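Local atomic coordinates of ferritin like protein (Caulobacter vibrioides, PDB entry 3HL1), a protein that is of unknown specific function but belongs to the ferritin-like family and probably binds metal. Residues A[261-273]-A[303-317]. Sequence-based numbering, arbitrary orientation.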
ATOM      1  N   PRO A 261      13.665  14.967  22.318  1.00 27.26           N
ATOM      2  CA  PRO A 261      13.981  13.608  21.826  1.00 27.88           C
ATOM      3  C   PRO A 261      12.948  13.083  20.844  1.00 26.23           C
ATOM      4  O   PRO A 261      13.300  12.456  19.870  1.00 24.92           O
ATOM      5  CB  PRO A 261      13.993  12.769  23.145  1.00 30.23           C
ATOM      6  CG  PRO A 261      14.518  13.749  24.151  1.00 29.97           C
ATOM      7  CD  PRO A 261      13.744  15.049  23.782  1.00 28.65           C
ATOM      8  N   GLY A 262      11.660  13.363  21.071  1.00 25.55           N
ATOM      9  CA  GLY A 262      10.620  12.853  20.178  1.00 27.15           C
ATOM     10  C   GLY A 262      10.683  13.489  18.791  1.00 26.38           C
ATOM     11  O   GLY A 262      10.465  12.804  17.809  1.00 28.74           O
ATOM     12  N   ALA A 263      10.969  14.792  18.711  1.00 28.26           N
ATOM     13  CA  ALA A 263      11.159  15.457  17.422  1.00 27.12           C
ATOM     14  C   ALA A 263      12.346  14.847  16.684  1.00 26.66           C
ATOM     15  O   ALA A 263      12.302  14.656  15.503  1.00 25.88           O
ATOM     16  CB  ALA A 263      11.382  16.950  17.615  1.00 25.79           C
ATOM     17  N   GLU A 264      13.436  14.613  17.410  1.00 26.74           N
ATOM     18  CA  GLU A 264      14.621  14.006  16.846  1.00 27.46           C
ATOM     19  C   GLU A 264      14.391  12.584  16.413  1.00 24.80           C
ATOM     20  O   GLU A 264      14.946  12.165  15.401  1.00 26.15           O
ATOM     21  CB  GLU A 264      15.787  14.088  17.825  1.00 27.95           C
ATOM     22  CG  GLU A 264      16.217  15.529  18.083  1.00 27.34           C
ATOM     23  CD  GLU A 264      17.371  15.671  19.011  1.00 28.71           C
ATOM     24  OE1 GLU A 264      17.910  14.648  19.448  1.00 30.53           O
ATOM     25  OE2 GLU A 264      17.711  16.831  19.359  1.00 30.95           O
ATOM     26  N   ALA A 265      13.507  11.863  17.101  1.00 26.95           N
ATOM     27  CA  ALA A 265      13.060  10.533  16.670  1.00 24.31           C
ATOM     28  C   ALA A 265      12.308  10.618  15.337  1.00 27.91           C
ATOM     29  O   ALA A 265      12.551   9.813  14.409  1.00 27.25           O
ATOM     30  CB  ALA A 265      12.192   9.844  17.795  1.00 28.44           C
ATOM     31  N   GLN A 266      11.393  11.574  15.222  1.00 27.68           N
ATOM     32  CA  GLN A 266      10.761  11.848  13.956  1.00 25.15           C
ATOM     33  C   GLN A 266      11.767  12.161  12.872  1.00 25.65           C
ATOM     34  O   GLN A 266      11.618  11.709  11.752  1.00 25.07           O
ATOM     35  CB  GLN A 266       9.735  12.984  14.084  1.00 26.75           C
ATOM     36  CG  GLN A 266       8.522  12.622  14.878  1.00 26.95           C
ATOM     37  CD  GLN A 266       7.555  13.792  15.079  1.00 26.33           C
ATOM     38  OE1 GLN A 266       7.948  14.966  15.069  1.00 33.90           O
ATOM     39  NE2 GLN A 266       6.274  13.474  15.196  1.00 24.84           N
ATOM     40  N   ALA A 267      12.747  13.015  13.170  1.00 22.88           N
ATOM     41  CA  ALA A 267      13.690  13.417  12.149  1.00 24.30           C
ATOM     42  C   ALA A 267      14.462  12.215  11.642  1.00 27.84           C
ATOM     43  O   ALA A 267      14.736  12.121  10.453  1.00 27.77           O
ATOM     44  CB  ALA A 267      14.633  14.464  12.638  1.00 22.06           C
ATOM     45  N   ARG A 268      14.842  11.323  12.560  1.00 25.74           N
ATOM     46  CA  ARG A 268      15.552  10.108  12.166  1.00 29.54           C
ATOM     47  C   ARG A 268      14.699   9.215  11.244  1.00 28.32           C
ATOM     48  O   ARG A 268      15.187   8.678  10.236  1.00 26.45           O
ATOM     49  CB  ARG A 268      16.041   9.387  13.393  1.00 28.82           C
ATOM     50  CG  ARG A 268      16.399   7.999  13.130  1.00 40.83           C
ATOM     51  CD  ARG A 268      16.900   7.307  14.337  1.00 44.84           C
ATOM     52  NE  ARG A 268      17.477   6.085  13.821  1.00 50.44           N
ATOM     53  CZ  ARG A 268      18.770   5.843  13.655  1.00 58.85           C
ATOM     54  NH1 ARG A 268      19.708   6.717  14.061  1.00 35.66           N
ATOM     55  NH2 ARG A 268      19.119   4.672  13.113  1.00 65.48           N
ATOM     56  N   LEU A 269      13.427   9.084  11.561  1.00 28.15           N
ATOM     57  CA  LEU A 269      12.515   8.345  10.731  1.00 27.03           C
ATOM     58  C   LEU A 269      12.341   8.950   9.338  1.00 29.14           C
ATOM     59  O   LEU A 269      12.372   8.237   8.373  1.00 28.83           O
ATOM     60  CB  LEU A 269      11.149   8.187  11.423  1.00 27.12           C
ATOM     61  CG  LEU A 269       9.971   7.552  10.638  1.00 28.15           C
ATOM     62  CD1 LEU A 269      10.457   6.159  10.092  1.00 24.07           C
ATOM     63  CD2 LEU A 269       8.781   7.424  11.549  1.00 26.94           C
ATOM     64  N   ILE A 270      12.159  10.260   9.265  1.00 30.42           N
ATOM     65  CA  ILE A 270      12.080  10.965   8.000  1.00 26.65           C
ATOM     66  C   ILE A 270      13.322  10.717   7.135  1.00 29.43           C
ATOM     67  O   ILE A 270      13.193  10.365   5.982  1.00 25.36           O
ATOM     68  CB  ILE A 270      11.853  12.442   8.232  1.00 25.26           C
ATOM     69  CG1 ILE A 270      10.491  12.686   8.898  1.00 28.92           C
ATOM     70  CG2 ILE A 270      11.931  13.269   6.895  1.00 24.58           C
ATOM     71  CD1 ILE A 270      10.343  14.086   9.555  1.00 24.97           C
ATOM     72  N   ALA A 271      14.514  10.850   7.705  1.00 27.09           N
ATOM     73  CA  ALA A 271      15.725  10.594   7.007  1.00 26.09           C
ATOM     74  C   ALA A 271      15.843   9.125   6.540  1.00 29.34           C
ATOM     75  O   ALA A 271      16.140   8.836   5.360  1.00 30.09           O
ATOM     76  CB  ALA A 271      16.926  10.966   7.886  1.00 23.88           C
ATOM     77  N   ASP A 272      15.653   8.186   7.464  1.00 28.41           N
ATOM     78  CA  ASP A 272      15.796   6.753   7.122  1.00 30.31           C
ATOM     79  C   ASP A 272      14.744   6.330   6.075  1.00 29.69           C
ATOM     80  O   ASP A 272      15.045   5.578   5.145  1.00 30.92           O
ATOM     81  CB  ASP A 272      15.672   5.851   8.367  1.00 29.89           C
ATOM     82  CG  ASP A 272      16.865   5.929   9.297  1.00 35.00           C
ATOM     83  OD1 ASP A 272      17.910   6.461   8.888  1.00 30.80           O
ATOM     84  OD2 ASP A 272      16.735   5.476  10.472  1.00 33.60           O
ATOM     85  N   PHE A 273      13.539   6.848   6.184  1.00 27.68           N
ATOM     86  CA  PHE A 273      12.480   6.577   5.198  1.00 28.61           C
ATOM     87  C   PHE A 273      12.872   7.104   3.806  1.00 30.04           C
ATOM     88  O   PHE A 273      12.676   6.380   2.843  1.00 33.20           O
ATOM     89  CB  PHE A 273      11.140   7.100   5.658  1.00 30.81           C
ATOM     90  CG  PHE A 273       9.964   6.610   4.837  1.00 25.11           C
ATOM     91  CD1 PHE A 273       9.616   5.280   4.810  1.00 35.03           C
ATOM     92  CD2 PHE A 273       9.236   7.506   4.055  1.00 31.43           C
ATOM     93  CE1 PHE A 273       8.542   4.874   4.046  1.00 30.95           C
ATOM     94  CE2 PHE A 273       8.176   7.073   3.296  1.00 30.10           C
ATOM     95  CZ  PHE A 273       7.888   5.764   3.267  1.00 25.82           C
ATOM     96  N   ASP A 303      12.875   2.622  14.186  1.00 27.28           N
ATOM     97  CA  ASP A 303      12.625   4.061  14.160  1.00 28.01           C
ATOM     98  C   ASP A 303      11.178   4.476  14.490  1.00 30.07           C
ATOM     99  O   ASP A 303      10.925   5.475  15.193  1.00 31.08           O
ATOM    100  CB  ASP A 303      12.874   4.636  12.750  1.00 27.79           C
ATOM    101  CG  ASP A 303      14.306   4.618  12.332  1.00 33.36           C
ATOM    102  OD1 ASP A 303      15.195   4.414  13.157  1.00 31.79           O
ATOM    103  OD2 ASP A 303      14.546   4.733  11.111  1.00 33.85           O
ATOM    104  N   ILE A 304      10.224   3.733  13.940  1.00 30.56           N
ATOM    105  CA  ILE A 304       8.791   3.988  14.160  1.00 30.52           C
ATOM    106  C   ILE A 304       8.427   3.702  15.615  1.00 30.15           C
ATOM    107  O   ILE A 304       7.727   4.472  16.291  1.00 29.32           O
ATOM    108  CB  ILE A 304       7.922   3.130  13.184  1.00 30.26           C
ATOM    109  CG1 ILE A 304       8.284   3.477  11.757  1.00 27.78           C
ATOM    110  CG2 ILE A 304       6.440   3.357  13.445  1.00 30.72           C
ATOM    111  CD1 ILE A 304       7.772   2.455  10.675  1.00 29.71           C
ATOM    112  N   LEU A 305       8.884   2.575  16.120  1.00 31.11           N
ATOM    113  CA  LEU A 305       8.631   2.239  17.534  1.00 30.53           C
ATOM    114  C   LEU A 305       9.238   3.279  18.466  1.00 30.42           C
ATOM    115  O   LEU A 305       8.662   3.662  19.482  1.00 32.13           O
ATOM    116  CB  LEU A 305       9.205   0.879  17.878  1.00 32.31           C
ATOM    117  CG  LEU A 305       9.067   0.383  19.312  1.00 32.24           C
ATOM    118  CD1 LEU A 305       7.621   0.374  19.752  1.00 25.02           C
ATOM    119  CD2 LEU A 305       9.658  -1.006  19.396  1.00 30.62           C
ATOM    120  N   SER A 306      10.407   3.757  18.105  1.00 30.32           N
ATOM    121  CA  SER A 306      11.097   4.689  18.972  1.00 31.66           C
ATOM    122  C   SER A 306      10.333   6.021  19.069  1.00 29.39           C
ATOM    123  O   SER A 306      10.214   6.581  20.163  1.00 30.49           O
ATOM    124  CB  SER A 306      12.550   4.859  18.537  1.00 33.38           C
ATOM    125  OG  SER A 306      13.039   6.039  19.115  1.00 37.74           O
ATOM    126  N   CYS A 307       9.714   6.479  17.983  1.00 27.07           N
ATOM    127  CA  CYS A 307       8.816   7.638  18.033  1.00 28.68           C
ATOM    128  C   CYS A 307       7.714   7.459  19.048  1.00 29.25           C
ATOM    129  O   CYS A 307       7.535   8.286  19.939  1.00 29.63           O
ATOM    130  CB  CYS A 307       8.194   7.936  16.668  1.00 30.77           C
ATOM    131  SG  CYS A 307       9.344   8.573  15.426  1.00 31.43           S
ATOM    132  N   TRP A 308       6.972   6.355  18.942  1.00 30.01           N
ATOM    133  CA  TRP A 308       5.902   6.074  19.871  1.00 29.75           C
ATOM    134  C   TRP A 308       6.342   5.997  21.327  1.00 30.16           C
ATOM    135  O   TRP A 308       5.685   6.571  22.220  1.00 30.14           O
ATOM    136  CB  TRP A 308       5.212   4.759  19.494  1.00 29.58           C
ATOM    137  CG  TRP A 308       4.220   4.881  18.400  1.00 25.05           C
ATOM    138  CD1 TRP A 308       4.208   4.161  17.263  1.00 29.23           C
ATOM    139  CD2 TRP A 308       3.061   5.697  18.382  1.00 27.18           C
ATOM    140  NE1 TRP A 308       3.084   4.460  16.518  1.00 26.29           N
ATOM    141  CE2 TRP A 308       2.379   5.425  17.174  1.00 29.01           C
ATOM    142  CE3 TRP A 308       2.527   6.651  19.250  1.00 26.63           C
ATOM    143  CZ2 TRP A 308       1.207   6.064  16.825  1.00 26.53           C
ATOM    144  CZ3 TRP A 308       1.332   7.283  18.907  1.00 30.48           C
ATOM    145  CH2 TRP A 308       0.689   6.994  17.711  1.00 29.56           C
ATOM    146  N   LYS A 309       7.424   5.269  21.576  1.00 29.62           N
ATOM    147  CA  LYS A 309       7.963   5.199  22.910  1.00 32.84           C
ATOM    148  C   LYS A 309       8.326   6.574  23.492  1.00 35.55           C
ATOM    149  O   LYS A 309       8.233   6.753  24.704  1.00 37.32           O
ATOM    150  CB  LYS A 309       9.184   4.315  22.934  1.00 32.69           C
ATOM    151  CG  LYS A 309       8.862   2.824  22.923  1.00 38.01           C
ATOM    152  CD  LYS A 309      10.168   2.046  22.793  1.00 45.57           C
ATOM    153  CE  LYS A 309      10.258   0.798  23.584  1.00 53.71           C
ATOM    154  NZ  LYS A 309       8.973   0.164  23.948  1.00 63.10           N
ATOM    155  N   LEU A 310       8.756   7.509  22.651  1.00 33.89           N
ATOM    156  CA  LEU A 310       9.060   8.876  23.074  1.00 34.37           C
ATOM    157  C   LEU A 310       7.870   9.820  23.091  1.00 37.94           C
ATOM    158  O   LEU A 310       8.031  10.996  23.379  1.00 44.31           O
ATOM    159  CB  LEU A 310      10.221   9.467  22.259  1.00 35.04           C
ATOM    160  CG  LEU A 310      11.548   8.753  22.481  1.00 26.67           C
ATOM    161  CD1 LEU A 310      12.572   8.980  21.403  1.00 28.58           C
ATOM    162  CD2 LEU A 310      12.135   9.039  23.890  1.00 23.82           C
ATOM    163  N   GLY A 311       6.670   9.333  22.807  1.00 35.84           N
ATOM    164  CA  GLY A 311       5.485  10.193  22.806  1.00 37.09           C
ATOM    165  C   GLY A 311       5.332  11.069  21.565  1.00 33.57           C
ATOM    166  O   GLY A 311       4.672  12.077  21.618  1.00 32.70           O
ATOM    167  N   ALA A 312       5.915  10.652  20.438  1.00 33.07           N
ATOM    168  CA  ALA A 312       5.777  11.340  19.166  1.00 30.97           C
ATOM    169  C   ALA A 312       5.090  10.380  18.178  1.00 30.60           C
ATOM    170  O   ALA A 312       5.537   9.257  17.975  1.00 31.36           O
ATOM    171  CB  ALA A 312       7.133  11.722  18.609  1.00 27.25           C
ATOM    172  N   VAL A 313       4.038  10.846  17.528  1.00 29.33           N
ATOM    173  CA  VAL A 313       3.430  10.067  16.464  1.00 28.53           C
ATOM    174  C   VAL A 313       4.448   9.997  15.325  1.00 28.38           C
ATOM    175  O   VAL A 313       5.000  11.024  14.903  1.00 30.43           O
ATOM    176  CB  VAL A 313       2.123  10.706  15.935  1.00 32.65           C
ATOM    177  CG1 VAL A 313       1.506   9.792  14.851  1.00 27.95           C
ATOM    178  CG2 VAL A 313       1.132  10.973  17.110  1.00 30.09           C
ATOM    179  N   PRO A 314       4.698   8.787  14.787  1.00 25.96           N
ATOM    180  CA  PRO A 314       5.491   8.699  13.604  1.00 28.31           C
ATOM    181  C   PRO A 314       5.160   9.688  12.500  1.00 30.71           C
ATOM    182  O   PRO A 314       3.994   9.976  12.246  1.00 31.43           O
ATOM    183  CB  PRO A 314       5.284   7.256  13.169  1.00 30.06           C
ATOM    184  CG  PRO A 314       5.160   6.519  14.460  1.00 26.51           C
ATOM    185  CD  PRO A 314       4.302   7.461  15.293  1.00 28.63           C
ATOM    186  N   ARG A 315       6.203  10.212  11.870  1.00 31.86           N
ATOM    187  CA  ARG A 315       6.133  11.163  10.759  0.50 30.94           C
ATOM    188  C   ARG A 315       7.063  10.671   9.632  1.00 31.77           C
ATOM    189  O   ARG A 315       8.129  10.190   9.926  1.00 27.73           O
ATOM    190  CB  ARG A 315       6.673  12.482  11.283  0.50 30.52           C
ATOM    191  CG  ARG A 315       5.883  13.636  10.943  0.50 35.15           C
ATOM    192  CD  ARG A 315       6.496  14.860  11.570  0.50 30.06           C
ATOM    193  NE  ARG A 315       7.412  15.536  10.645  0.50 41.65           N
ATOM    194  CZ  ARG A 315       7.122  16.605   9.894  0.50 38.18           C
ATOM    195  NH1 ARG A 315       5.916  17.182   9.938  0.50 54.46           N
ATOM    196  NH2 ARG A 315       8.060  17.121   9.097  0.50 27.57           N
ATOM    197  N   TYR A 316       6.691  10.831   8.344  1.00 29.03           N
ATOM    198  CA  TYR A 316       7.479  10.221   7.274  1.00 29.93           C
ATOM    199  C   TYR A 316       8.051  11.200   6.238  1.00 28.92           C
ATOM    200  O   TYR A 316       8.733  10.778   5.326  1.00 32.12           O
ATOM    201  CB  TYR A 316       6.667   9.108   6.600  1.00 28.31           C
ATOM    202  CG  TYR A 316       6.345   7.981   7.566  1.00 24.32           C
ATOM    203  CD1 TYR A 316       5.288   8.078   8.438  1.00 29.91           C
ATOM    204  CD2 TYR A 316       7.140   6.847   7.626  1.00 31.03           C
ATOM    205  CE1 TYR A 316       5.023   7.060   9.375  1.00 29.49           C
ATOM    206  CE2 TYR A 316       6.844   5.820   8.511  1.00 29.50           C
ATOM    207  CZ  TYR A 316       5.784   5.938   9.361  1.00 25.44           C
ATOM    208  OH  TYR A 316       5.527   4.904  10.246  1.00 31.07           O
ATOM    209  N   SER A 317       7.709  12.457   6.382  1.00 29.65           N
ATOM    210  CA  SER A 317       8.211  13.525   5.564  1.00 31.47           C
ATOM    211  C   SER A 317       8.247  14.821   6.377  1.00 35.47           C
ATOM    212  O   SER A 317       7.600  14.985   7.448  1.00 31.27           O
ATOM    213  CB  SER A 317       7.341  13.698   4.311  1.00 32.37           C
ATOM    214  OG  SER A 317       6.054  14.247   4.613  1.00 32.92           O
ATOM    215  OXT SER A 317       8.969  15.730   5.950  1.00 34.77           O
TER
HETATM  216  O   HOH W   1      13.051   7.248  15.193  1.00 22.09           O
HETATM  217  O   HOH W   2      11.089  10.837   4.167  1.00 24.53           O
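Arg268 reaches Asp303 through a salt bridge in which NE points at OD1 over 2.9 Å; the oxygen lies in the guanidinium plane, yet the donor comes from above the carboxylate plane, the two planes being 73° apart. An extended chain, with CG anti to the backbone N (chi1 163°), carries the guanidinium across. Gln266 sends NE2 2.8 Å to Val313 O, and the same nitrogen also donates to Thr254 O, so two backbone carbonyls grip the amide and fix its rotation. Bridging waters join Ala265 O to Asp303 O and Ile270 O to Tyr316 O. The salt bridge and first water link the antiparallel hairpin of helices 261-283 and 292-309, the axes of 261-273 and 303-309 approaching to 8.7 Å; the amide bond and second water hold the C-terminal tail, which doubles back along the first helix after a Schellman motif at Gly311. Gly262, in the first helical turn, lets this chain come close, its O 3.6 Å from Ala312 CB. Leu269 serves both partners: CD2 lies over one Tyr316 ring face in a CH-pi contact, and CD1 meets Ile304 CG1 at 3.8 Å. The Tyr316 edge meets the Phe273 face, a T-shaped pair with centroids 5.3 Å apart; the Tyr316 hydroxyl is hydrogen-bonded to Thr31.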